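Local coordinates for protein succinyl-CoA:3-ketoacid-coenzyme A transferase subunit B (Helicobacter pylori, PDB 3RRL) that catalyses, as the B subunit of a CoA-transferase, the transfer of coenzyme A from succinyl-CoA to a 3-oxo acid, giving a 3-oxoacyl-CoA and succinate, at residues 44-49 with 70-75; 107-112 with 157-162; 133-138 with 163-168. All coordinates share one frame; numbering follows the deposited sequence.

Contact 1: residues 44-49 with 70-75; sequences NGLLGI and ITVVPG
Gly48 and Val73 are joined by the one hydrogen bond between these segments, Val73 N to Gly48 O, 3.0 Å long and nearly straight at 166°. The donor stands 29° off the carbonyl plane, and the same oxygen also takes a CA-H...O contact from Val72 CA. The two Val73 methyls lie on two different carbonyl oxygens: CG2, set between the backbone N and the carbonyl carbon, comes to 3.4 Å from Gly48 O and lies against Gly48 CA, while CG1 touches Ile49 O at 3.6 Å. One residue on, Ile49 and Val72 form an antiparallel non-hydrogen-bonded pair whose side chains diverge.

The apolar half is made by Leu46. Its CG is anti to the backbone N (chi1 156°); CD2 meets Ile70 CD1 tip to tip at 3.8 Å, and CD1, with CD2 a little farther off, rests on Val72 CG1 at 3.7 Å. Ile49 CG2 approaches the same Ile70 methyl more loosely, at 4.2 Å.

Further out, Leu46 and Val72 both pack on Phe78 of strand 76-78, Ile49 lies on Phe40 and Ser42 of strand 39-42, and Thr71 OG1 bonds to Ala51 O. Gly45 and Leu46 both face Ser42, forming a G1 beta bulge just after Glu43, the predicted active-site residue. The contact thus belongs to the edge region of the large mixed sheet of the CoA-transferase fold, where a short antiparallel bridge flanks the bulged strand that follows the probable catalytic glutamate.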
loop_
_atom_site.group_PDB
_atom_site.type_symbol
_atom_site.label_atom_id
_atom_site.label_comp_id
_atom_site.label_asym_id
_atom_site.label_seq_id
_atom_site.Cartn_x
_atom_site.Cartn_y
_atom_site.Cartn_z
ATOM N N ASN B 44 7.538 4.731 -12.846
ATOM C CA ASN B 44 8.505 5.005 -11.798
ATOM C C ASN B 44 7.933 5.955 -10.749
ATOM O O ASN B 44 8.653 6.448 -9.876
ATOM C CB ASN B 44 9.858 5.467 -12.348
ATOM C CG ASN B 44 9.745 6.648 -13.282
ATOM O OD1 ASN B 44 8.821 6.741 -14.085
ATOM N ND2 ASN B 44 10.707 7.557 -13.193
ATOM N N GLY B 45 6.623 6.183 -10.822
ATOM C CA GLY B 45 5.957 6.981 -9.807
ATOM C C GLY B 45 5.490 8.378 -10.148
ATOM O O GLY B 45 5.435 9.248 -9.284
ATOM N N LEU B 46 5.206 8.623 -11.415
ATOM C CA LEU B 46 4.608 9.890 -11.788
ATOM C C LEU B 46 3.337 9.733 -12.612
ATOM O O LEU B 46 3.233 8.851 -13.469
ATOM C CB LEU B 46 5.616 10.736 -12.551
ATOM C CG LEU B 46 5.018 11.797 -13.472
ATOM C CD1 LEU B 46 4.448 12.961 -12.657
ATOM C CD2 LEU B 46 6.108 12.267 -14.438
ATOM N N LEU B 47 2.366 10.600 -12.341
ATOM C CA LEU B 47 1.204 10.745 -13.206
ATOM C C LEU B 47 1.208 12.185 -13.725
ATOM O O LEU B 47 1.314 13.119 -12.934
ATOM C CB LEU B 47 -0.072 10.457 -12.415
ATOM C CG LEU B 47 -1.353 10.231 -13.208
ATOM C CD1 LEU B 47 -1.169 9.102 -14.211
ATOM C CD2 LEU B 47 -2.513 9.922 -12.266
ATOM N N GLY B 48 1.004 12.380 -15.025
ATOM C CA GLY B 48 1.252 13.677 -15.647
ATOM C C GLY B 48 2.632 13.995 -16.208
ATOM O O GLY B 48 3.216 15.035 -15.911
ATOM N N ILE B 49 3.165 13.081 -17.016
ATOM C CA ILE B 49 4.380 13.341 -17.790
ATOM C C ILE B 49 4.231 14.559 -18.716
ATOM O O ILE B 49 3.154 14.826 -19.256
ATOM C CB ILE B 49 4.749 12.140 -18.682
ATOM C CG1 ILE B 49 5.036 10.895 -17.851
ATOM C CG2 ILE B 49 5.959 12.457 -19.573
ATOM C CD1 ILE B 49 5.361 9.689 -18.722
ATOM N N ILE B 70 12.815 14.819 -17.714
ATOM C CA ILE B 70 11.534 15.341 -18.200
ATOM C C ILE B 70 11.003 16.458 -17.316
ATOM O O ILE B 70 11.666 16.886 -16.376
ATOM C CB ILE B 70 10.459 14.238 -18.249
ATOM C CG1 ILE B 70 10.300 13.597 -16.869
ATOM C CG2 ILE B 70 10.825 13.184 -19.279
ATOM C CD1 ILE B 70 9.108 12.640 -16.768
ATOM N N THR B 71 9.797 16.923 -17.626
ATOM C CA THR B 71 9.066 17.809 -16.727
ATOM C C THR B 71 7.704 17.197 -16.428
ATOM O O THR B 71 7.399 16.094 -16.886
ATOM C CB THR B 71 8.863 19.206 -17.326
ATOM O OG1 THR B 71 8.013 19.109 -18.478
ATOM C CG2 THR B 71 10.210 19.829 -17.719
ATOM N N VAL B 72 6.894 17.910 -15.652
ATOM C CA VAL B 72 5.548 17.459 -15.337
ATOM C C VAL B 72 4.545 18.506 -15.790
ATOM O O VAL B 72 4.874 19.690 -15.867
ATOM C CB VAL B 72 5.371 17.211 -13.818
ATOM C CG1 VAL B 72 6.318 16.133 -13.344
ATOM C CG2 VAL B 72 5.608 18.487 -13.033
ATOM N N VAL B 73 3.328 18.071 -16.099
ATOM C CA VAL B 73 2.229 18.993 -16.385
ATOM C C VAL B 73 1.574 19.481 -15.092
ATOM O O VAL B 73 1.816 18.936 -14.019
ATOM C CB VAL B 73 1.152 18.355 -17.308
ATOM C CG1 VAL B 73 1.719 18.112 -18.703
ATOM C CG2 VAL B 73 0.614 17.057 -16.710
ATOM N N PRO B 74 0.758 20.539 -15.186
ATOM C CA PRO B 74 -0.027 20.963 -14.024
ATOM C C PRO B 74 -0.972 19.847 -13.595
ATOM O O PRO B 74 -1.596 19.214 -14.452
ATOM C CB PRO B 74 -0.829 22.146 -14.566
ATOM C CG PRO B 74 -0.008 22.667 -15.699
ATOM C CD PRO B 74 0.599 21.458 -16.327
ATOM N N GLY B 75 -1.073 19.601 -12.291
ATOM C CA GLY B 75 -1.945 18.547 -11.793
ATOM C C GLY B 75 -1.273 17.186 -11.816
ATOM O O GLY B 75 -1.920 16.154 -11.635
#

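Contact 2: residues 107-112 with 157-162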
loop_
_atom_site.group_PDB
_atom_site.type_symbol
_atom_site.label_atom_id
_atom_site.label_comp_id
_atom_site.label_asym_id
_atom_site.label_seq_id
_atom_site.Cartn_x
_atom_site.Cartn_y
_atom_site.Cartn_z
ATOM N N GLY B 107 -3.232 -13.865 -29.265
ATOM C CA GLY B 107 -3.058 -12.651 -28.497
ATOM C C GLY B 107 -1.882 -12.662 -27.542
ATOM O O GLY B 107 -1.762 -11.787 -26.716
ATOM N N ASP B 108 -1.037 -13.677 -27.645
ATOM C CA ASP B 108 0.175 -13.779 -26.859
ATOM C C ASP B 108 1.198 -12.739 -27.281
ATOM O O ASP B 108 1.264 -12.371 -28.436
ATOM C CB ASP B 108 0.789 -15.157 -27.015
ATOM C CG ASP B 108 -0.134 -16.253 -26.586
ATOM O OD1 ASP B 108 -1.184 -15.951 -26.008
ATOM O OD2 ASP B 108 0.186 -17.425 -26.836
ATOM N N LEU B 109 1.975 -12.245 -26.327
ATOM C CA LEU B 109 3.011 -11.258 -26.609
ATOM C C LEU B 109 4.386 -11.634 -26.077
ATOM O O LEU B 109 4.524 -12.050 -24.948
ATOM C CB LEU B 109 2.610 -9.879 -26.086
ATOM C CG LEU B 109 3.727 -8.842 -26.002
ATOM C CD1 LEU B 109 4.114 -8.290 -27.358
ATOM C CD2 LEU B 109 3.387 -7.736 -25.065
ATOM N N ALA B 110 5.405 -11.489 -26.908
ATOM C CA ALA B 110 6.764 -11.676 -26.445
ATOM C C ALA B 110 7.543 -10.398 -26.677
ATOM O O ALA B 110 7.789 -10.026 -27.807
ATOM C CB ALA B 110 7.413 -12.820 -27.164
ATOM N N ASN B 111 7.919 -9.712 -25.605
ATOM C CA ASN B 111 8.731 -8.511 -25.739
ATOM C C ASN B 111 9.873 -8.295 -24.748
ATOM O O ASN B 111 10.468 -7.239 -24.736
ATOM C CB ASN B 111 7.863 -7.258 -25.861
ATOM C CG ASN B 111 7.380 -6.742 -24.535
ATOM O OD1 ASN B 111 7.415 -7.431 -23.537
ATOM N ND2 ASN B 111 6.922 -5.518 -24.527
ATOM N N TRP B 112 10.174 -9.267 -23.907
ATOM C CA TRP B 112 11.227 -9.047 -22.930
ATOM C C TRP B 112 12.520 -9.837 -23.076
ATOM O O TRP B 112 13.540 -9.446 -22.538
ATOM C CB TRP B 112 10.683 -9.253 -21.524
ATOM C CG TRP B 112 10.346 -10.652 -21.203
ATOM C CD1 TRP B 112 9.254 -11.326 -21.595
ATOM C CD2 TRP B 112 11.101 -11.547 -20.398
ATOM N NE1 TRP B 112 9.272 -12.589 -21.100
ATOM C CE2 TRP B 112 10.399 -12.748 -20.349
ATOM C CE3 TRP B 112 12.307 -11.446 -19.710
ATOM C CZ2 TRP B 112 10.856 -13.841 -19.648
ATOM C CZ3 TRP B 112 12.760 -12.533 -19.023
ATOM C CH2 TRP B 112 12.041 -13.714 -18.995
ATOM N N PRO B 157 10.121 -16.273 -25.347
ATOM C CA PRO B 157 9.464 -16.295 -24.034
ATOM C C PRO B 157 8.353 -15.254 -23.971
ATOM O O PRO B 157 8.558 -14.110 -24.395
ATOM C CB PRO B 157 10.594 -15.924 -23.072
ATOM C CG PRO B 157 11.842 -16.394 -23.779
ATOM C CD PRO B 157 11.584 -16.125 -25.235
ATOM N N LEU B 158 7.196 -15.654 -23.448
ATOM C CA LEU B 158 6.033 -14.778 -23.397
ATOM C C LEU B 158 6.120 -13.656 -22.369
ATOM O O LEU B 158 6.565 -13.857 -21.234
ATOM C CB LEU B 158 4.769 -15.584 -23.124
ATOM C CG LEU B 158 4.288 -16.504 -24.237
ATOM C CD1 LEU B 158 2.803 -16.767 -24.033
ATOM C CD2 LEU B 158 4.549 -15.877 -25.594
ATOM N N THR B 159 5.692 -12.467 -22.778
ATOM C CA THR B 159 5.421 -11.397 -21.826
ATOM C C THR B 159 4.047 -11.607 -21.190
ATOM O O THR B 159 3.837 -11.306 -20.016
ATOM C CB THR B 159 5.445 -10.039 -22.501
ATOM O OG1 THR B 159 6.718 -9.851 -23.126
ATOM C CG2 THR B 159 5.213 -8.950 -21.487
ATOM N N GLY B 160 3.111 -12.121 -21.983
ATOM C CA GLY B 160 1.784 -12.434 -21.488
ATOM C C GLY B 160 1.007 -13.285 -22.475
ATOM O O GLY B 160 1.269 -13.251 -23.677
ATOM N N LYS B 161 0.036 -14.035 -21.961
ATOM C CA LYS B 161 -0.777 -14.928 -22.779
ATOM C C LYS B 161 -2.168 -14.328 -22.996
ATOM O O LYS B 161 -2.852 -13.978 -22.034
ATOM C CB LYS B 161 -0.869 -16.290 -22.088
ATOM C CG LYS B 161 -1.381 -17.425 -22.948
ATOM C CD LYS B 161 -1.065 -18.773 -22.303
ATOM C CE LYS B 161 -1.929 -19.894 -22.887
ATOM N NZ LYS B 161 -1.965 -19.902 -24.383
ATOM N N GLY B 162 -2.568 -14.185 -24.256
ATOM C CA GLY B 162 -3.881 -13.652 -24.605
ATOM C C GLY B 162 -4.136 -12.269 -24.024
ATOM O O GLY B 162 -5.230 -11.974 -23.536
#
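Thr159 and Asn111 meet through their first torsions: in Thr159 OG1 is anti to the carbonyl carbon (chi1 -57°), while in Asn111 CG lies between the backbone N and carbonyl carbon (chi1 82°). Thr159 OG1 is gripped twice by one residue, accepting from Asn111 N at 2.8 Å and donating to Asn111 OD1 at 2.6 Å. Asn111 ND2 goes on to Gly99 O, which helps to fix the amide's rotation.

Trp112 slides past Thr159 in the opposite direction, its CD1 edge 3.3 Å from Thr159 OG1. Its NE1 bonds to Leu158 O at 3.0 Å from well above the carbonyl plane, and CZ2 touches Pro157 CB, the two side chains crossing at about a right angle. At the other end Asp108 OD1 receives Gly162 N at 2.8 Å on its anti side. Asp108 OD2 and Lys161 NZ stay 4.1 Å apart, too far for a salt bridge, though the opposite charges may still attract.

Between these ends, Leu109 N bonds to Gly160 O at 2.9 Å, and Leu109 O takes Gly160 N at 3.3 Å and also Thr159 N, the latter modelled so short that its exact length is doubtful. Met126 of helix 125-131 covers Trp112 and Thr159. With Thr159 and Gly160 both facing Leu109, the loop 157-162 runs antiparallel beside strand 109-114 of the four-stranded sheet and carries a classic beta bulge.

Contact 3: residues 133-138 with 163-168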
loop_
_atom_site.group_PDB
_atom_site.type_symbol
_atom_site.label_atom_id
_atom_site.label_comp_id
_atom_site.label_asym_id
_atom_site.label_seq_id
_atom_site.Cartn_x
_atom_site.Cartn_y
_atom_site.Cartn_z
ATOM N N LYS B 133 -6.798 -1.235 -19.310
ATOM C CA LYS B 133 -8.129 -1.552 -19.848
ATOM C C LYS B 133 -8.036 -1.976 -21.316
ATOM O O LYS B 133 -8.768 -2.861 -21.772
ATOM C CB LYS B 133 -9.094 -0.371 -19.699
ATOM C CG LYS B 133 -9.419 -0.014 -18.251
ATOM C CD LYS B 133 -10.313 1.218 -18.175
ATOM C CE LYS B 133 -10.108 1.972 -16.869
ATOM N NZ LYS B 133 -10.757 3.323 -16.895
ATOM N N LYS B 134 -7.140 -1.337 -22.058
ATOM C CA LYS B 134 -6.851 -1.771 -23.415
ATOM C C LYS B 134 -5.348 -1.869 -23.638
ATOM O O LYS B 134 -4.591 -0.973 -23.267
ATOM C CB LYS B 134 -7.475 -0.832 -24.445
ATOM C CG LYS B 134 -7.323 -1.346 -25.856
ATOM C CD LYS B 134 -7.936 -0.412 -26.878
ATOM C CE LYS B 134 -7.788 -0.990 -28.282
ATOM N NZ LYS B 134 -8.161 -0.008 -29.337
ATOM N N VAL B 135 -4.926 -2.977 -24.235
ATOM C CA VAL B 135 -3.526 -3.208 -24.531
ATOM C C VAL B 135 -3.319 -3.189 -26.034
ATOM O O VAL B 135 -3.870 -4.020 -26.747
ATOM C CB VAL B 135 -3.055 -4.556 -23.974
ATOM C CG1 VAL B 135 -1.655 -4.867 -24.463
ATOM C CG2 VAL B 135 -3.112 -4.552 -22.444
ATOM N N ILE B 136 -2.540 -2.221 -26.507
ATOM C CA ILE B 136 -2.188 -2.125 -27.916
ATOM C C ILE B 136 -0.699 -2.410 -28.127
ATOM O O ILE B 136 0.149 -1.798 -27.484
ATOM C CB ILE B 136 -2.477 -0.719 -28.468
ATOM C CG1 ILE B 136 -3.934 -0.332 -28.217
ATOM C CG2 ILE B 136 -2.146 -0.643 -29.957
ATOM C CD1 ILE B 136 -4.250 1.100 -28.618
ATOM N N VAL B 137 -0.385 -3.337 -29.027
ATOM C CA VAL B 137 0.996 -3.579 -29.418
ATOM C C VAL B 137 1.246 -2.950 -30.785
ATOM O O VAL B 137 0.453 -3.127 -31.713
ATOM C CB VAL B 137 1.321 -5.082 -29.495
ATOM C CG1 VAL B 137 2.703 -5.296 -30.115
ATOM C CG2 VAL B 137 1.252 -5.718 -28.124
ATOM N N ILE B 138 2.337 -2.202 -30.901
ATOM C CA ILE B 138 2.726 -1.619 -32.177
ATOM C C ILE B 138 4.133 -2.085 -32.532
ATOM O O ILE B 138 5.059 -1.998 -31.720
ATOM C CB ILE B 138 2.633 -0.079 -32.177
ATOM C CG1 ILE B 138 3.743 0.542 -31.317
ATOM C CG2 ILE B 138 1.246 0.362 -31.731
ATOM C CD1 ILE B 138 3.807 2.065 -31.410
ATOM N N VAL B 163 -3.100 -11.439 -24.000
ATOM C CA VAL B 163 -3.235 -10.086 -23.465
ATOM C C VAL B 163 -3.452 -8.974 -24.499
ATOM O O VAL B 163 -3.828 -7.859 -24.141
ATOM C CB VAL B 163 -2.011 -9.730 -22.609
ATOM C CG1 VAL B 163 -1.953 -10.634 -21.385
ATOM C CG2 VAL B 163 -0.728 -9.842 -23.444
ATOM N N VAL B 164 -3.239 -9.263 -25.774
ATOM C CA VAL B 164 -3.208 -8.188 -26.764
ATOM C C VAL B 164 -4.598 -7.926 -27.308
ATOM O O VAL B 164 -5.227 -8.832 -27.827
ATOM C CB VAL B 164 -2.248 -8.513 -27.935
ATOM C CG1 VAL B 164 -2.282 -7.406 -28.985
ATOM C CG2 VAL B 164 -0.830 -8.713 -27.413
ATOM N N HIS B 165 -5.090 -6.701 -27.142
ATOM C CA HIS B 165 -6.395 -6.316 -27.677
ATOM C C HIS B 165 -6.321 -5.912 -29.143
ATOM O O HIS B 165 -7.184 -6.274 -29.947
ATOM C CB HIS B 165 -7.022 -5.189 -26.847
ATOM C CG HIS B 165 -7.465 -5.623 -25.486
ATOM N ND1 HIS B 165 -6.681 -5.462 -24.364
ATOM C CD2 HIS B 165 -8.598 -6.230 -25.068
ATOM C CE1 HIS B 165 -7.319 -5.942 -23.311
ATOM N NE2 HIS B 165 -8.485 -6.414 -23.711
ATOM N N GLN B 166 -5.281 -5.159 -29.487
ATOM C CA GLN B 166 -5.154 -4.621 -30.832
ATOM C C GLN B 166 -3.687 -4.603 -31.246
ATOM O O GLN B 166 -2.804 -4.294 -30.440
ATOM C CB GLN B 166 -5.752 -3.217 -30.879
ATOM C CG GLN B 166 -5.515 -2.448 -32.174
ATOM C CD GLN B 166 -5.983 -1.000 -32.064
ATOM O OE1 GLN B 166 -5.786 -0.350 -31.038
ATOM N NE2 GLN B 166 -6.622 -0.501 -33.106
ATOM N N LEU B 167 -3.429 -4.953 -32.498
ATOM C CA LEU B 167 -2.066 -4.989 -33.008
ATOM C C LEU B 167 -1.962 -4.113 -34.251
ATOM O O LEU B 167 -2.693 -4.301 -35.224
ATOM C CB LEU B 167 -1.637 -6.428 -33.324
ATOM C CG LEU B 167 -0.415 -6.597 -34.232
ATOM C CD1 LEU B 167 0.850 -6.074 -33.562
ATOM C CD2 LEU B 167 -0.242 -8.059 -34.654
ATOM N N ILE B 168 -1.063 -3.140 -34.195
ATOM C CA ILE B 168 -0.848 -2.225 -35.302
ATOM C C ILE B 168 0.558 -2.430 -35.856
ATOM O O ILE B 168 1.540 -2.253 -35.136
ATOM C CB ILE B 168 -0.988 -0.767 -34.821
ATOM C CG1 ILE B 168 -2.367 -0.537 -34.189
ATOM C CG2 ILE B 168 -0.738 0.206 -35.956
ATOM C CD1 ILE B 168 -2.568 0.879 -33.659
#
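Strands 134-138 and 166-168 run side by side and parallel in the large mixed sheet, the axes of these short segments 4.8 Å apart and inclined by 22°. This is the interior of the Rossmann-like alpha/beta core of the CoA-transferase fold, and 134-138 has strand 95-98 on its other flank. Val135 O accepts both His165 N and Gln166 N; beyond it Gln166 O takes Val137 N, and Val137 O takes Ile168 N at 2.9 Å.

Where the strand pairing begins, the His165 ring substitutes for a backbone acceptor. Its CG is anti to the carbonyl carbon, and ND1 accepts from Val135 N at 3.0 Å, with that nitrogen tilted 30° from the ring plane. This is consistent with ND1 being unprotonated.

On the face of Ile136, Ile138, Gln166 and Ile168, side chains of Ile136 and Gln166 lie alongside, and Ile136 CG2 reaches Ile168 CD1. Ile138 CG2 packs on Ile168 CB at 4.0 Å, and Ile138 is also covered by Ile5 and Ala9 of helix 2-10. On the face of Val137 and Leu167, Val137 CG1 meets Leu167 CD1; Val137 CG2 also touches Val164 CG2, 3.7 Å away, from the loop before the strand.

Glu12 bridges the polar ends, pairing with Lys134 NZ in a salt bridge and with Gln166 NE2 in a hydrogen bond. Lys134, extended beyond CG, gives a hydrogen bond from NZ to Gln166 OE1 at 2.9 Å, the nitrogen lying 62° out of that amide's carbonyl plane.

Overall arrangement
From the N terminus, the chain first closes contact 1, where 70-75 returns to 44-49 after twenty residues without helix or strand. Contacts 2 and 3 follow and cross: 107-112 and 133-138 come first, then 157-162 and 163-168 pair with them in the same order, one directly after the other. The two contacts touch, Gly107 O probably bonding to Val164 N and Leu109 CD1 packing on Val137 CG2, so the four-stranded sheet is fastened to the large mixed sheet. Contact 1 reaches that large sheet near its other end, its centre about 24 Å from that of contact 3, and lies across the chain's centre from contact 2.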